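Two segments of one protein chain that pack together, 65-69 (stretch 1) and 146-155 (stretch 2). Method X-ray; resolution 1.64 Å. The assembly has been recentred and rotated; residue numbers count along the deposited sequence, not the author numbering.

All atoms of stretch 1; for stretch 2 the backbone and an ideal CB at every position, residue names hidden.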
# COMPACT_ATOMS: atom_id res chain seq x y z
N SER A 65 -11.59 -1.49 -2.23
CA SER A 65 -10.49 -1.89 -3.11
C SER A 65 -10.99 -2.10 -4.54
O SER A 65 -12.14 -2.46 -4.75
CB SER A 65 -9.84 -3.18 -2.60
OG SER A 65 -9.33 -2.98 -1.29
N ILE A 66 -10.10 -1.90 -5.52
CA ILE A 66 -10.47 -2.02 -6.93
C ILE A 66 -9.62 -3.11 -7.59
O ILE A 66 -8.44 -3.23 -7.31
CB ILE A 66 -10.17 -0.72 -7.68
CG1 ILE A 66 -10.82 0.48 -6.98
CG2 ILE A 66 -10.60 -0.82 -9.14
CD1 ILE A 66 -12.29 0.49 -7.03
N MET A 67 -10.24 -3.94 -8.43
CA MET A 67 -9.50 -4.86 -9.28
C MET A 67 -9.71 -4.52 -10.75
O MET A 67 -10.78 -4.04 -11.17
CB MET A 67 -9.92 -6.32 -9.03
CG MET A 67 -11.40 -6.56 -9.18
SD MET A 67 -11.79 -8.27 -8.78
CE MET A 67 -13.55 -8.27 -9.17
N ALA A 68 -8.65 -4.75 -11.51
CA ALA A 68 -8.71 -4.82 -12.95
C ALA A 68 -8.75 -6.30 -13.30
O ALA A 68 -7.84 -7.08 -12.95
CB ALA A 68 -7.48 -4.16 -13.57
N ILE A 69 -9.82 -6.66 -13.98
CA ILE A 69 -10.10 -8.06 -14.29
C ILE A 69 -10.32 -8.23 -15.80
O ILE A 69 -10.99 -7.43 -16.44
CB ILE A 69 -11.28 -8.55 -13.40
CG1 ILE A 69 -11.46 -10.06 -13.53
CG2 ILE A 69 -12.54 -7.83 -13.73
CD1 ILE A 69 -12.33 -10.63 -12.42
N UNK A 146 -1.31 0.68 -18.96
CA UNK A 146 -1.65 1.84 -18.17
C UNK A 146 -2.50 1.48 -16.96
O UNK A 146 -3.13 2.35 -16.38
CB UNK A 146 -2.38 2.87 -19.04
N UNK A 147 -2.51 0.19 -16.60
CA UNK A 147 -3.42 -0.24 -15.52
C UNK A 147 -3.10 0.35 -14.14
O UNK A 147 -4.02 0.65 -13.39
CB UNK A 147 -3.39 -1.77 -15.42
N UNK A 148 -1.83 0.50 -13.79
CA UNK A 148 -1.53 1.07 -12.47
C UNK A 148 -2.21 2.44 -12.27
O UNK A 148 -2.90 2.71 -11.26
CB UNK A 148 -0.02 1.21 -12.30
N UNK A 149 -2.03 3.31 -13.27
CA UNK A 149 -2.56 4.65 -13.19
C UNK A 149 -4.08 4.59 -13.17
O UNK A 149 -4.72 5.26 -12.36
CB UNK A 149 -2.06 5.50 -14.36
N UNK A 150 -4.66 3.75 -14.03
CA UNK A 150 -6.12 3.62 -14.08
C UNK A 150 -6.70 3.11 -12.76
O UNK A 150 -7.76 3.55 -12.34
CB UNK A 150 -6.52 2.68 -15.22
N UNK A 151 -5.99 2.20 -12.10
CA UNK A 151 -6.43 1.69 -10.80
C UNK A 151 -6.50 2.79 -9.76
O UNK A 151 -7.43 2.84 -8.96
CB UNK A 151 -5.49 0.58 -10.32
N UNK A 152 -5.51 3.69 -9.78
CA UNK A 152 -5.55 4.81 -8.85
C UNK A 152 -6.66 5.80 -9.23
O UNK A 152 -7.35 6.33 -8.36
CB UNK A 152 -4.19 5.52 -8.82
N UNK A 153 -6.84 6.04 -10.52
CA UNK A 153 -7.93 6.91 -10.99
C UNK A 153 -9.30 6.39 -10.54
O UNK A 153 -10.15 7.16 -10.06
CB UNK A 153 -7.89 7.02 -12.52
N UNK A 154 -9.52 5.08 -10.69
CA UNK A 154 -10.76 4.44 -10.26
C UNK A 154 -10.91 4.49 -8.74
O UNK A 154 -12.03 4.65 -8.22
CB UNK A 154 -10.80 2.99 -10.75
N UNK A 155 -9.78 4.36 -8.05
CA UNK A 155 -9.77 4.47 -6.59
C UNK A 155 -10.21 5.87 -6.16
O UNK A 155 -10.98 6.00 -5.23
CB UNK A 155 -8.38 4.16 -6.04

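Strand 66-69 crosses helix 147-155 at 139° between their N-to-C directions, with a closest axial approach of 8.7 Å, and offers it Ile66 and Ala68, whose CA-to-CB bonds point toward the helix. Both surfaces are apolar, so the positions that face them are judged mainly by reach and shape.

Position 146 precedes the helix as its N-cap, with phi/psi of 79/17. No atom of stretch 1 lies within 5.5 Å of its ideal CB, so the positive phi is the main evidence, and it favours glycine. The residue is Gly146.

At 147 CA-to-CB points toward the strand, and the ideal CB lies 5.1 Å from Ala68 CB. The small methyl leaves room for a medium or long apolar chain: leucine, isoleucine or methionine would serve. It is Leu147, chi1 m and chi2 t, and Leu147 CD2 comes to 4.4 Å from Ala68 CB, a loose apolar contact.

Positions 148, 149 and 150 have ideal CB atoms beyond 5.5 Å of stretch 1, which therefore sets little limit on them; helix-compatible residues of many kinds would fit. They are Ala148, Lys149 and Lys150, none touching the strand.

At 151 CA-to-CB runs sideways and the ideal CB is still 5.4 Å from Ile66 CG2. A branched or flexible apolar chain could cover that gap; leucine or methionine are good candidates, whereas alanine would stop short. Leu151 (chi1 -77°, chi2 164°) sends its end nearer. Leu151 CD2 lies 3.8 Å from Ile66 CG2, 3.8 Å from Ala68 N and 4.2 Å from Ala68 CB, so one methyl contacts both inward-facing residues and the backbone between them.

Positions 152 and 153 again find nothing within 5.5 Å of the ideal CB, and stretch 1 does not discriminate there. They are Ile152, whose CA-to-CB bond points away, and Glu153.

At 154 the bond points toward the strand, with the ideal CB 4.1 Å from Ile66 CG2. An alanine would already make contact, and a longer chain would suit if it turned aside. Lys154 does so: Lys154 CB sits 4.2 Å from Ile66 CG2, while chi1 and chi2, both m, lead its end away.

At 155 the bond is sideways and the ideal CB lies 4.5 Å from Ile66 CG1, so a small residue such as alanine or serine would suffice, though a longer chain directed off the strand is not excluded. Ser155 OG lies 3.7 Å from Ile66 CG1, a contact without a hydrogen bond. The hydroxyl instead donates back along the helix, Ser155 OG to Leu151 O at 2.8 Å, satisfying its polarity beside an apolar neighbour.

Stretch 2 (146-155) GLAKKLIEKS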
# COMPACT_ATOMS: atom_id res chain seq x y z
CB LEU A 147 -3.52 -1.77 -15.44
CG LEU A 147 -4.12 -2.47 -16.66
CD1 LEU A 147 -4.07 -3.97 -16.44
CD2 LEU A 147 -5.55 -2.01 -16.90
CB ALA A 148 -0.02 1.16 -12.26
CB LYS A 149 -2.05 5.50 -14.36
CG LYS A 149 -2.41 6.95 -14.25
CD LYS A 149 -1.72 7.70 -15.39
CE LYS A 149 -1.89 9.20 -15.25
NZ LYS A 149 -1.28 9.92 -16.41
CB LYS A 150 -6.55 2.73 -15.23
CG LYS A 150 -6.17 3.28 -16.60
CD LYS A 150 -6.63 2.33 -17.71
CE LYS A 150 -6.21 2.82 -19.09
NZ LYS A 150 -6.83 4.13 -19.41
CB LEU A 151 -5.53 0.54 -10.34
CG LEU A 151 -5.78 -0.80 -11.01
CD1 LEU A 151 -4.60 -1.73 -10.76
CD2 LEU A 151 -7.09 -1.39 -10.49
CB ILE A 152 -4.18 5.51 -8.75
CG1 ILE A 152 -3.12 4.52 -8.24
CG2 ILE A 152 -4.27 6.68 -7.81
CD1 ILE A 152 -3.54 3.78 -6.97
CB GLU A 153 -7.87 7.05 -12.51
CG GLU A 153 -6.71 7.91 -12.99
CD GLU A 153 -6.50 7.86 -14.49
OE1 GLU A 153 -7.09 6.98 -15.15
OE2 GLU A 153 -5.73 8.70 -15.01
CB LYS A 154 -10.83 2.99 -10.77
CG LYS A 154 -10.94 2.87 -12.30
CD LYS A 154 -12.34 3.26 -12.79
CE LYS A 154 -12.52 2.98 -14.29
NZ LYS A 154 -13.95 3.10 -14.70
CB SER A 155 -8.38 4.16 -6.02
OG SER A 155 -8.07 2.78 -6.21
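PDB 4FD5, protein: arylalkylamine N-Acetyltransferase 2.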